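Local coordinates for protein L-amino acid deaminase (Proteus vulgaris, PDB 5I39) that binds FAD and probably acts as a membrane-bound flavin-dependent oxidoreductase that deaminates L-amino acids, at residues A[233-243]-A[365-373]; A[63-71]-A[201-210]. All blocks are in the same frame, centred on the assembly; numbering follows the deposited sequence. Where two conformers were deposited one is given.

Contact 1 of 2, residues A[233-243]-A[365-373]. With FAD (flavin-adenine dinucleotide), chain B.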
loop_
_atom_site.group_PDB
_atom_site.type_symbol
_atom_site.label_atom_id
_atom_site.label_comp_id
_atom_site.label_asym_id
_atom_site.label_seq_id
_atom_site.Cartn_x
_atom_site.Cartn_y
_atom_site.Cartn_z
ATOM N N SER A 233 2.905 2.232 -27.341
ATOM C CA SER A 233 3.680 0.989 -27.390
ATOM C C SER A 233 4.188 0.550 -26.016
ATOM O O SER A 233 4.935 -0.419 -25.913
ATOM C CB SER A 233 4.846 1.130 -28.369
ATOM O OG SER A 233 5.802 2.062 -27.898
ATOM N N GLN A 234 3.762 1.246 -24.957
ATOM C CA GLN A 234 4.234 0.973 -23.597
ATOM C C GLN A 234 3.057 0.952 -22.639
ATOM O O GLN A 234 2.276 1.899 -22.593
ATOM C CB GLN A 234 5.264 2.018 -23.170
ATOM C CG GLN A 234 6.515 1.991 -24.037
ATOM C CD GLN A 234 7.514 3.081 -23.696
ATOM O OE1 GLN A 234 7.152 4.250 -23.536
ATOM N NE2 GLN A 234 8.781 2.711 -23.610
ATOM N N VAL A 235 2.937 -0.141 -21.888
ATOM C CA VAL A 235 1.775 -0.383 -21.038
ATOM C C VAL A 235 2.217 -0.871 -19.664
ATOM O O VAL A 235 3.067 -1.754 -19.554
ATOM C CB VAL A 235 0.810 -1.414 -21.674
ATOM C CG1 VAL A 235 -0.407 -1.653 -20.785
ATOM C CG2 VAL A 235 0.357 -0.944 -23.050
ATOM N N VAL A 236 1.625 -0.285 -18.622
ATOM C CA VAL A 236 1.786 -0.756 -17.251
ATOM C C VAL A 236 0.445 -1.310 -16.789
ATOM O O VAL A 236 -0.556 -0.596 -16.787
ATOM C CB VAL A 236 2.213 0.374 -16.297
ATOM C CG1 VAL A 236 2.288 -0.133 -14.858
ATOM C CG2 VAL A 236 3.551 0.959 -16.727
ATOM N N VAL A 237 0.436 -2.576 -16.388
ATOM C CA VAL A 237 -0.757 -3.188 -15.810
ATOM C C VAL A 237 -0.651 -3.080 -14.292
ATOM O O VAL A 237 0.180 -3.744 -13.669
ATOM C CB VAL A 237 -0.932 -4.645 -16.273
ATOM C CG1 VAL A 237 -2.133 -5.295 -15.595
ATOM C CG2 VAL A 237 -1.103 -4.673 -17.785
ATOM N N ALA A 238 -1.506 -2.236 -13.716
ATOM C CA ALA A 238 -1.564 -2.011 -12.271
ATOM C C ALA A 238 -3.028 -2.102 -11.838
ATOM O O ALA A 238 -3.567 -1.206 -11.199
ATOM C CB ALA A 238 -0.953 -0.659 -11.915
ATOM N N GLY A 239 -3.656 -3.217 -12.193
ATOM C CA GLY A 239 -5.091 -3.404 -12.010
ATOM C C GLY A 239 -5.527 -3.956 -10.670
ATOM O O GLY A 239 -6.671 -4.381 -10.535
ATOM N N GLY A 240 -4.644 -3.959 -9.673
ATOM C CA GLY A 240 -4.993 -4.514 -8.368
ATOM C C GLY A 240 -5.414 -5.962 -8.500
ATOM O O GLY A 240 -4.795 -6.730 -9.242
ATOM N N VAL A 241 -6.507 -6.327 -7.835
ATOM C CA VAL A 241 -6.936 -7.729 -7.827
ATOM C C VAL A 241 -7.337 -8.233 -9.213
ATOM O O VAL A 241 -7.345 -9.435 -9.436
ATOM C CB VAL A 241 -8.071 -8.024 -6.816
ATOM C CG1 VAL A 241 -7.650 -7.631 -5.408
ATOM C CG2 VAL A 241 -9.383 -7.356 -7.207
ATOM N N TRP A 242 -7.659 -7.310 -10.122
ATOM C CA TRP A 242 -8.072 -7.632 -11.489
ATOM C C TRP A 242 -6.915 -7.898 -12.447
ATOM O O TRP A 242 -7.154 -8.239 -13.602
ATOM C CB TRP A 242 -8.948 -6.510 -12.063
ATOM C CG TRP A 242 -10.264 -6.414 -11.388
ATOM C CD1 TRP A 242 -11.402 -7.110 -11.703
ATOM C CD2 TRP A 242 -10.589 -5.600 -10.264
ATOM N NE1 TRP A 242 -12.416 -6.771 -10.850
ATOM C CE2 TRP A 242 -11.949 -5.846 -9.952
ATOM C CE3 TRP A 242 -9.874 -4.681 -9.493
ATOM C CZ2 TRP A 242 -12.604 -5.207 -8.895
ATOM C CZ3 TRP A 242 -10.524 -4.048 -8.440
ATOM C CH2 TRP A 242 -11.876 -4.314 -8.151
ATOM N N SER A 243 -5.668 -7.740 -12.001
ATOM C CA SER A 243 -4.534 -7.924 -12.905
ATOM C C SER A 243 -4.476 -9.331 -13.498
ATOM O O SER A 243 -4.198 -9.482 -14.682
ATOM C CB SER A 243 -3.222 -7.586 -12.207
ATOM O OG SER A 243 -3.167 -6.208 -11.887
ATOM N N PRO A 365 6.450 -7.640 -25.258
ATOM C CA PRO A 365 7.455 -6.582 -25.143
ATOM C C PRO A 365 6.796 -5.200 -25.076
ATOM O O PRO A 365 5.858 -4.929 -25.824
ATOM C CB PRO A 365 8.276 -6.742 -26.425
ATOM C CG PRO A 365 8.154 -8.185 -26.757
ATOM C CD PRO A 365 6.765 -8.579 -26.351
ATOM N N GLY A 366 7.260 -4.367 -24.148
ATOM C CA GLY A 366 6.654 -3.058 -23.888
ATOM C C GLY A 366 5.561 -3.056 -22.830
ATOM O O GLY A 366 5.006 -2.002 -22.532
ATOM N N LEU A 367 5.247 -4.222 -22.263
ATOM C CA LEU A 367 4.249 -4.334 -21.199
ATOM C C LEU A 367 4.916 -4.792 -19.911
ATOM O O LEU A 367 5.693 -5.744 -19.907
ATOM C CB LEU A 367 3.131 -5.306 -21.588
ATOM C CG LEU A 367 1.941 -5.358 -20.610
ATOM C CD1 LEU A 367 0.627 -5.544 -21.356
ATOM C CD2 LEU A 367 2.103 -6.441 -19.556
ATOM N N VAL A 368 4.597 -4.113 -18.813
ATOM C CA VAL A 368 5.048 -4.522 -17.492
ATOM C C VAL A 368 3.859 -4.596 -16.551
ATOM O O VAL A 368 2.813 -3.982 -16.795
ATOM C CB VAL A 368 6.146 -3.591 -16.929
ATOM C CG1 VAL A 368 7.396 -3.663 -17.790
ATOM C CG2 VAL A 368 5.662 -2.153 -16.828
ATOM N N ILE A 369 4.049 -5.361 -15.482
ATOM C CA ILE A 369 3.033 -5.600 -14.446
ATOM C C ILE A 369 3.577 -5.097 -13.117
ATOM O O ILE A 369 4.736 -5.352 -12.798
ATOM C CB ILE A 369 2.720 -7.112 -14.289
ATOM C CG1 ILE A 369 2.033 -7.669 -15.543
ATOM C CG2 ILE A 369 1.851 -7.377 -13.058
ATOM C CD1 ILE A 369 2.000 -9.186 -15.607
ATOM N N ASN A 370 2.742 -4.404 -12.346
ATOM C CA ASN A 370 3.077 -3.980 -10.986
ATOM C C ASN A 370 1.853 -4.255 -10.130
ATOM O O ASN A 370 0.914 -3.465 -10.119
ATOM C CB ASN A 370 3.452 -2.493 -10.954
ATOM C CG ASN A 370 3.911 -2.023 -9.579
ATOM O OD1 ASN A 370 4.066 -2.814 -8.653
ATOM N ND2 ASN A 370 4.135 -0.721 -9.446
ATOM N N THR A 371 1.852 -5.391 -9.435
ATOM C CA THR A 371 0.636 -5.862 -8.779
ATOM C C THR A 371 0.930 -6.935 -7.725
ATOM O O THR A 371 2.082 -7.157 -7.339
ATOM C CB THR A 371 -0.378 -6.358 -9.856
ATOM O OG1 THR A 371 -1.713 -6.290 -9.348
ATOM C CG2 THR A 371 -0.082 -7.775 -10.338
ATOM N N ALA A 372 -0.141 -7.566 -7.248
ATOM C CA ALA A 372 -0.075 -8.775 -6.426
ATOM C C ALA A 372 0.650 -8.555 -5.106
ATOM O O ALA A 372 1.432 -9.396 -4.680
ATOM C CB ALA A 372 0.555 -9.934 -7.203
ATOM N N THR A 373 0.371 -7.432 -4.452
ATOM C CA THR A 373 1.020 -7.129 -3.188
ATOM C C THR A 373 0.024 -6.815 -2.079
ATOM O O THR A 373 -0.987 -6.144 -2.297
ATOM C CB THR A 373 2.058 -5.998 -3.333
ATOM O OG1 THR A 373 2.647 -5.755 -2.055
ATOM C CG2 THR A 373 1.449 -4.713 -3.879
HETATM P PA FAD B . -5.955 -0.855 -6.306
HETATM O O1A FAD B . -7.078 -1.863 -6.036
HETATM O O2A FAD B . -5.910 0.304 -5.328
HETATM O O5B FAD B . -6.088 -0.197 -7.747
HETATM C C5B FAD B . -6.216 -0.960 -8.938
HETATM C C4B FAD B . -7.154 -0.168 -9.830
HETATM O O4B FAD B . -7.200 -0.797 -11.127
HETATM C C3B FAD B . -8.585 -0.156 -9.289
HETATM O O3B FAD B . -8.984 1.186 -9.014
HETATM C C2B FAD B . -9.379 -0.833 -10.417
HETATM O O2B FAD B . -10.715 -0.317 -10.567
HETATM C C1B FAD B . -8.502 -0.595 -11.632
HETATM N N9A FAD B . -8.672 -1.545 -12.736
HETATM C C8A FAD B . -8.645 -2.860 -12.661
HETATM N N7A FAD B . -8.774 -3.437 -13.874
HETATM C C5A FAD B . -8.891 -2.423 -14.721
HETATM C C6A FAD B . -9.068 -2.291 -16.165
HETATM N N6A FAD B . -9.153 -3.388 -16.944
HETATM N N1A FAD B . -9.138 -1.056 -16.698
HETATM C C2A FAD B . -9.032 0.043 -15.939
HETATM N N3A FAD B . -8.891 0.007 -14.609
HETATM C C4A FAD B . -8.812 -1.177 -13.989
HETATM N N1 FAD B . -0.563 -1.898 2.422
HETATM C C2 FAD B . 0.292 -1.285 3.246
HETATM O O2 FAD B . 1.385 -0.916 2.781
HETATM N N3 FAD B . -0.020 -1.079 4.549
HETATM C C4 FAD B . -1.161 -1.477 5.122
HETATM O O4 FAD B . -1.395 -1.241 6.299
HETATM C C4X FAD B . -2.149 -2.180 4.292
HETATM N N5 FAD B . -3.317 -2.678 4.778
HETATM C C5X FAD B . -4.246 -3.145 3.937
HETATM C C6 FAD B . -5.533 -3.459 4.378
HETATM C C7 FAD B . -6.529 -3.887 3.506
HETATM C C7M FAD B . -7.927 -4.169 4.006
HETATM C C8 FAD B . -6.222 -4.037 2.076
HETATM C C8M FAD B . -7.273 -4.464 1.079
HETATM C C9 FAD B . -4.930 -3.746 1.635
HETATM C C9A FAD B . -3.935 -3.314 2.505
HETATM N N10 FAD B . -2.639 -3.024 2.060
HETATM C C10 FAD B . -1.746 -2.343 2.884
HETATM C "C1'" FAD B . -2.250 -3.249 0.682
HETATM C "C2'" FAD B . -2.432 -2.068 -0.205
HETATM O "O2'" FAD B . -3.665 -1.434 0.118
HETATM C "C3'" FAD B . -2.418 -2.580 -1.641
HETATM O "O3'" FAD B . -1.267 -3.431 -1.886
HETATM C "C4'" FAD B . -2.385 -1.471 -2.667
HETATM O "O4'" FAD B . -3.421 -0.510 -2.390
HETATM C "C5'" FAD B . -2.583 -2.055 -4.054
HETATM O "O5'" FAD B . -2.599 -0.950 -4.960
HETATM P P FAD B . -3.035 -1.214 -6.498
HETATM O O1P FAD B . -2.894 0.096 -7.213
HETATM O O2P FAD B . -2.326 -2.446 -7.017
HETATM O O3P FAD B . -4.582 -1.692 -6.364
HETATM O O HOH W 1 5.445 -2.745 -27.480
HETATM O O HOH W 2 -1.767 -3.551 -9.325
HETATM O O HOH W 3 -2.920 -8.626 -8.160
#
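Ser243 and Thr371 meet hydroxyl to hydroxyl: Ser243 OG donates to Thr371 OG1 at 2.9 Å. The chi1 of Thr371, -156°, sets OG1 between the Ser243 hydroxyl and the turn at Gly239 and Gly240, and OG1 also donates to a water 2.7 Å away. That water takes a second hydrogen from Gly240 N and gives its own to Asn370 O and to the FAD phosphate oxygen O2P, the latter at 2.6 Å, so four bonds hold it and tie both segments to the pyrophosphate. Farther along, Thr373 O accepts from FAD O3'.

Behind this polar end, strands 235-237 and 367-371 run parallel, joined by four backbone bonds, the straightest being Val237 N to Val368 O at 2.8 Å. On the face of Val235, Val237, Leu367 and Ile369, Leu367 CD1 lies 4.1 Å from both Val235 CG1 and Val237 CG2. On the other face Val236 CG2 meets Val368 CG2 at 3.8 Å.

Both strands belong to the parallel part of the Rossmann-type FAD-binding sheet. Strand 40-43 flanks 235-237 and strand 357-360 flanks 367-371; helix 376-392 covers Val368 and Asn370, while helix 243-248 and strand 219-225 cover the Leu367 face.

Contact 2 of 2, residues A[63-71]-A[201-210]. With FAD (flavin-adenine dinucleotide), chain B.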
loop_
_atom_site.group_PDB
_atom_site.type_symbol
_atom_site.label_atom_id
_atom_site.label_comp_id
_atom_site.label_asym_id
_atom_site.label_seq_id
_atom_site.Cartn_x
_atom_site.Cartn_y
_atom_site.Cartn_z
ATOM N N VAL A 63 1.895 10.353 -19.995
ATOM C CA VAL A 63 1.229 9.208 -19.381
ATOM C C VAL A 63 -0.268 9.442 -19.311
ATOM O O VAL A 63 -0.722 10.510 -18.897
ATOM C CB VAL A 63 1.757 8.913 -17.960
ATOM C CG1 VAL A 63 1.086 7.671 -17.387
ATOM C CG2 VAL A 63 3.268 8.722 -17.969
ATOM N N VAL A 64 -1.018 8.420 -19.715
ATOM C CA VAL A 64 -2.454 8.359 -19.505
ATOM C C VAL A 64 -2.750 7.140 -18.640
ATOM O O VAL A 64 -2.268 6.047 -18.926
ATOM C CB VAL A 64 -3.221 8.266 -20.842
ATOM C CG1 VAL A 64 -4.683 7.879 -20.633
ATOM C CG2 VAL A 64 -3.142 9.592 -21.582
ATOM N N ILE A 65 -3.543 7.340 -17.590
ATOM C CA ILE A 65 -4.083 6.241 -16.797
ATOM C C ILE A 65 -5.538 6.053 -17.203
ATOM O O ILE A 65 -6.292 7.028 -17.286
ATOM C CB ILE A 65 -4.027 6.491 -15.272
ATOM C CG1 ILE A 65 -2.600 6.830 -14.823
ATOM C CG2 ILE A 65 -4.561 5.270 -14.519
ATOM C CD1 ILE A 65 -2.446 7.104 -13.342
ATOM N N VAL A 66 -5.928 4.802 -17.427
ATOM C CA VAL A 66 -7.337 4.457 -17.599
ATOM C C VAL A 66 -7.788 3.659 -16.374
ATOM O O VAL A 66 -7.091 2.745 -15.921
ATOM C CB VAL A 66 -7.621 3.739 -18.942
ATOM C CG1 VAL A 66 -7.330 4.687 -20.096
ATOM C CG2 VAL A 66 -6.838 2.440 -19.096
ATOM N N GLU A 67 -8.940 4.049 -15.833
ATOM C CA GLU A 67 -9.466 3.526 -14.578
ATOM C C GLU A 67 -10.937 3.179 -14.795
ATOM O O GLU A 67 -11.733 4.040 -15.179
ATOM C CB GLU A 67 -9.300 4.579 -13.474
ATOM C CG GLU A 67 -10.098 4.343 -12.195
ATOM C CD GLU A 67 -9.833 2.996 -11.560
ATOM O OE1 GLU A 67 -8.671 2.743 -11.175
ATOM O OE2 GLU A 67 -10.794 2.201 -11.439
ATOM N N LYS A 68 -11.290 1.921 -14.548
ATOM C CA LYS A 68 -12.637 1.414 -14.837
ATOM C C LYS A 68 -13.708 2.024 -13.927
ATOM O O LYS A 68 -14.860 2.143 -14.334
ATOM C CB LYS A 68 -12.672 -0.123 -14.772
ATOM C CG LYS A 68 -12.474 -0.720 -13.387
ATOM C CD LYS A 68 -12.610 -2.235 -13.389
ATOM C CE LYS A 68 -12.298 -2.841 -12.028
ATOM N NZ LYS A 68 -13.106 -2.268 -10.913
ATOM N N GLY A 69 -13.331 2.382 -12.703
ATOM C CA GLY A 69 -14.241 3.010 -11.747
ATOM C C GLY A 69 -13.758 4.401 -11.395
ATOM O O GLY A 69 -13.419 5.189 -12.277
ATOM N N ASN A 70 -13.745 4.703 -10.100
ATOM C CA ASN A 70 -13.227 5.969 -9.592
ATOM C C ASN A 70 -11.751 5.852 -9.232
ATOM O O ASN A 70 -11.256 4.771 -8.926
ATOM C CB ASN A 70 -13.998 6.398 -8.342
ATOM C CG ASN A 70 -15.458 6.708 -8.623
ATOM O OD1 ASN A 70 -15.810 7.157 -9.709
ATOM N ND2 ASN A 70 -16.313 6.495 -7.627
ATOM N N ILE A 71 -11.062 6.985 -9.239
ATOM C CA ILE A 71 -9.678 7.052 -8.771
ATOM C C ILE A 71 -9.597 6.559 -7.325
ATOM O O ILE A 71 -10.377 6.983 -6.475
ATOM C CB ILE A 71 -9.127 8.489 -8.885
ATOM C CG1 ILE A 71 -8.880 8.820 -10.359
ATOM C CG2 ILE A 71 -7.839 8.657 -8.083
ATOM C CD1 ILE A 71 -8.638 10.283 -10.659
ATOM N N GLY A 201 0.704 16.456 -14.856
ATOM C CA GLY A 201 0.323 16.264 -16.256
ATOM C C GLY A 201 -0.109 14.853 -16.607
ATOM O O GLY A 201 -0.397 14.577 -17.770
ATOM N N VAL A 202 -0.173 13.955 -15.624
ATOM C CA VAL A 202 -0.759 12.638 -15.863
ATOM C C VAL A 202 -2.248 12.857 -16.115
ATOM O O VAL A 202 -2.909 13.543 -15.341
ATOM C CB VAL A 202 -0.588 11.682 -14.664
ATOM C CG1 VAL A 202 -1.216 10.327 -14.973
ATOM C CG2 VAL A 202 0.881 11.508 -14.308
ATOM N N ARG A 203 -2.770 12.302 -17.203
ATOM C CA ARG A 203 -4.201 12.389 -17.480
ATOM C C ARG A 203 -4.848 11.068 -17.092
ATOM O O ARG A 203 -4.355 10.004 -17.461
ATOM C CB ARG A 203 -4.443 12.779 -18.934
ATOM C CG ARG A 203 -3.954 14.199 -19.199
ATOM C CD ARG A 203 -4.321 14.713 -20.575
ATOM N NE ARG A 203 -3.529 14.089 -21.629
ATOM C CZ ARG A 203 -3.676 14.335 -22.932
ATOM N NH1 ARG A 203 -4.599 15.192 -23.365
ATOM N NH2 ARG A 203 -2.897 13.713 -23.812
ATOM N N ILE A 204 -5.916 11.153 -16.301
ATOM C CA ILE A 204 -6.533 9.985 -15.676
ATOM C C ILE A 204 -8.002 9.946 -16.062
ATOM O O ILE A 204 -8.772 10.832 -15.682
ATOM C CB ILE A 204 -6.406 10.009 -14.135
ATOM C CG1 ILE A 204 -4.940 10.219 -13.726
ATOM C CG2 ILE A 204 -6.959 8.710 -13.549
ATOM C CD1 ILE A 204 -4.684 10.298 -12.231
ATOM N N TYR A 205 -8.390 8.911 -16.800
ATOM C CA TYR A 205 -9.761 8.778 -17.296
ATOM C C TYR A 205 -10.499 7.714 -16.506
ATOM O O TYR A 205 -10.129 6.541 -16.525
ATOM C CB TYR A 205 -9.760 8.513 -18.805
ATOM C CG TYR A 205 -9.142 9.689 -19.504
ATOM C CD1 TYR A 205 -9.904 10.809 -19.838
ATOM C CD2 TYR A 205 -7.773 9.735 -19.740
ATOM C CE1 TYR A 205 -9.325 11.920 -20.426
ATOM C CE2 TYR A 205 -7.181 10.843 -20.319
ATOM C CZ TYR A 205 -7.960 11.933 -20.663
ATOM O OH TYR A 205 -7.362 13.026 -21.246
ATOM N N THR A 206 -11.526 8.157 -15.785
ATOM C CA THR A 206 -12.346 7.297 -14.942
ATOM C C THR A 206 -13.545 6.769 -15.730
ATOM O O THR A 206 -13.847 7.248 -16.826
ATOM C CB THR A 206 -12.818 8.056 -13.695
ATOM O OG1 THR A 206 -13.463 9.270 -14.091
ATOM C CG2 THR A 206 -11.633 8.392 -12.814
ATOM N N GLN A 207 -14.223 5.771 -15.170
ATOM C CA GLN A 207 -15.305 5.063 -15.873
ATOM C C GLN A 207 -14.849 4.632 -17.275
ATOM O O GLN A 207 -15.581 4.774 -18.261
ATOM C CB GLN A 207 -16.573 5.928 -15.946
ATOM C CG GLN A 207 -17.175 6.273 -14.594
ATOM C CD GLN A 207 -16.425 7.372 -13.861
ATOM O OE1 GLN A 207 -16.060 8.387 -14.453
ATOM N NE2 GLN A 207 -16.199 7.181 -12.566
ATOM N N CYS A 208 -13.622 4.118 -17.343
ATOM C CA CYS A 208 -12.933 3.852 -18.602
ATOM C C CYS A 208 -12.065 2.606 -18.455
ATOM O O CYS A 208 -10.875 2.689 -18.153
ATOM C CB CYS A 208 -12.093 5.069 -18.997
ATOM S SG CYS A 208 -11.269 4.940 -20.600
ATOM N N ALA A 209 -12.683 1.447 -18.652
ATOM C CA ALA A 209 -12.006 0.167 -18.500
ATOM C C ALA A 209 -11.154 -0.153 -19.713
ATOM O O ALA A 209 -11.611 -0.022 -20.849
ATOM C CB ALA A 209 -13.020 -0.942 -18.294
ATOM N N ALA A 210 -9.917 -0.576 -19.469
ATOM C CA ALA A 210 -9.093 -1.177 -20.505
ATOM C C ALA A 210 -9.610 -2.589 -20.761
ATOM O O ALA A 210 -9.730 -3.389 -19.834
ATOM C CB ALA A 210 -7.637 -1.222 -20.075
HETATM P PA FAD B . -5.955 -0.855 -6.306
HETATM O O1A FAD B . -7.078 -1.863 -6.036
HETATM O O2A FAD B . -5.910 0.304 -5.328
HETATM O O5B FAD B . -6.088 -0.197 -7.747
HETATM C C5B FAD B . -6.216 -0.960 -8.938
HETATM C C4B FAD B . -7.154 -0.168 -9.830
HETATM O O4B FAD B . -7.200 -0.797 -11.127
HETATM C C3B FAD B . -8.585 -0.156 -9.289
HETATM O O3B FAD B . -8.984 1.186 -9.014
HETATM C C2B FAD B . -9.379 -0.833 -10.417
HETATM O O2B FAD B . -10.715 -0.317 -10.567
HETATM C C1B FAD B . -8.502 -0.595 -11.632
HETATM N N9A FAD B . -8.672 -1.545 -12.736
HETATM C C8A FAD B . -8.645 -2.860 -12.661
HETATM N N7A FAD B . -8.774 -3.437 -13.874
HETATM C C5A FAD B . -8.891 -2.423 -14.721
HETATM C C6A FAD B . -9.068 -2.291 -16.165
HETATM N N6A FAD B . -9.153 -3.388 -16.944
HETATM N N1A FAD B . -9.138 -1.056 -16.698
HETATM C C2A FAD B . -9.032 0.043 -15.939
HETATM N N3A FAD B . -8.891 0.007 -14.609
HETATM C C4A FAD B . -8.812 -1.177 -13.989
HETATM N N1 FAD B . -0.563 -1.898 2.422
HETATM C C2 FAD B . 0.292 -1.285 3.246
HETATM O O2 FAD B . 1.385 -0.916 2.781
HETATM N N3 FAD B . -0.020 -1.079 4.549
HETATM C C4 FAD B . -1.161 -1.477 5.122
HETATM O O4 FAD B . -1.395 -1.241 6.299
HETATM C C4X FAD B . -2.149 -2.180 4.292
HETATM N N5 FAD B . -3.317 -2.678 4.778
HETATM C C5X FAD B . -4.246 -3.145 3.937
HETATM C C6 FAD B . -5.533 -3.459 4.378
HETATM C C7 FAD B . -6.529 -3.887 3.506
HETATM C C7M FAD B . -7.927 -4.169 4.006
HETATM C C8 FAD B . -6.222 -4.037 2.076
HETATM C C8M FAD B . -7.273 -4.464 1.079
HETATM C C9 FAD B . -4.930 -3.746 1.635
HETATM C C9A FAD B . -3.935 -3.314 2.505
HETATM N N10 FAD B . -2.639 -3.024 2.060
HETATM C C10 FAD B . -1.746 -2.343 2.884
HETATM C "C1'" FAD B . -2.250 -3.249 0.682
HETATM C "C2'" FAD B . -2.432 -2.068 -0.205
HETATM O "O2'" FAD B . -3.665 -1.434 0.118
HETATM C "C3'" FAD B . -2.418 -2.580 -1.641
HETATM O "O3'" FAD B . -1.267 -3.431 -1.886
HETATM C "C4'" FAD B . -2.385 -1.471 -2.667
HETATM O "O4'" FAD B . -3.421 -0.510 -2.390
HETATM C "C5'" FAD B . -2.583 -2.055 -4.054
HETATM O "O5'" FAD B . -2.599 -0.950 -4.960
HETATM P P FAD B . -3.035 -1.214 -6.498
HETATM O O1P FAD B . -2.894 0.096 -7.213
HETATM O O2P FAD B . -2.326 -2.446 -7.017
HETATM O O3P FAD B . -4.582 -1.692 -6.364
HETATM O O HOH W 4 -1.091 12.518 -21.110
HETATM O O HOH W 5 1.467 13.099 -19.254
#
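Ile65 and Ile204 run alongside one another, their chains sharing a direction, on neighbouring parallel strands of the Rossmann-type FAD-binding fold, Ile65 CD1 coming 4.0 Å from Ile204 CG1. Ile65 also crosses Val202, whose CG1 touches both its CG1 and CD1. Ile71 turns across Ile204 and Thr206, at about a right angle to each: its CD1 is 3.7 Å from Ile204 CG2 and its CG1 rests on the methyl of Thr206. On the other face, Val64 CG1 meets the edge of the Tyr205 ring near its plane, while Val66 packs CG1 on Cys208 SG and CG2 on the methyl of Ala210.

Backbone bonds continue past strands 63-66 and 203-205: Cys208 N reaches Glu67 O from above the carbonyl plane, and Gln207 N bonds Gly69 O. They extend the pairing to the residues that meet the adenosine of FAD.

Glu67 is the acidic residue at the end of the second strand that grips the ribose, as is usual in this fold. Its chain, bent at chi2 (56°), brings OE1 within 2.7 Å of FAD O3B and OE2 equally close to FAD O2B. Gly69 N, on the anti lone pair of OE2, and Ala45 N, on OE1, help fix the carboxylate. Lys68 NZ adds a bond to FAD O2B. The adenine edge is read by Ala210: its N donates to FAD N1A at 2.9 Å, and its O accepts from FAD N6A.

Overall arrangement
Contacts 1 and 2 are two parallel strand pairs of one six-stranded mixed sheet, their centres about 14 Å apart. Strand 40-43 lies between them, next to 63-66 of contact 2 and 235-237 of contact 1. Both segments of contact 2 precede those of contact 1 in the sequence, and all four belong to the FAD-dependent oxidoreductase fold. The cofactor joins them: contact 2 hydrogen-bonds the adenine and ribose; contact 1 touches the adenine through Gly239 and Trp242, reaches the pyrophosphate through a water and bonds the ribityl chain. They also touch directly, through a cation-pi pair of Lys68 and Trp242 beside the adenosine, so the cofactor's nucleotide half lies across the ends of both pairs.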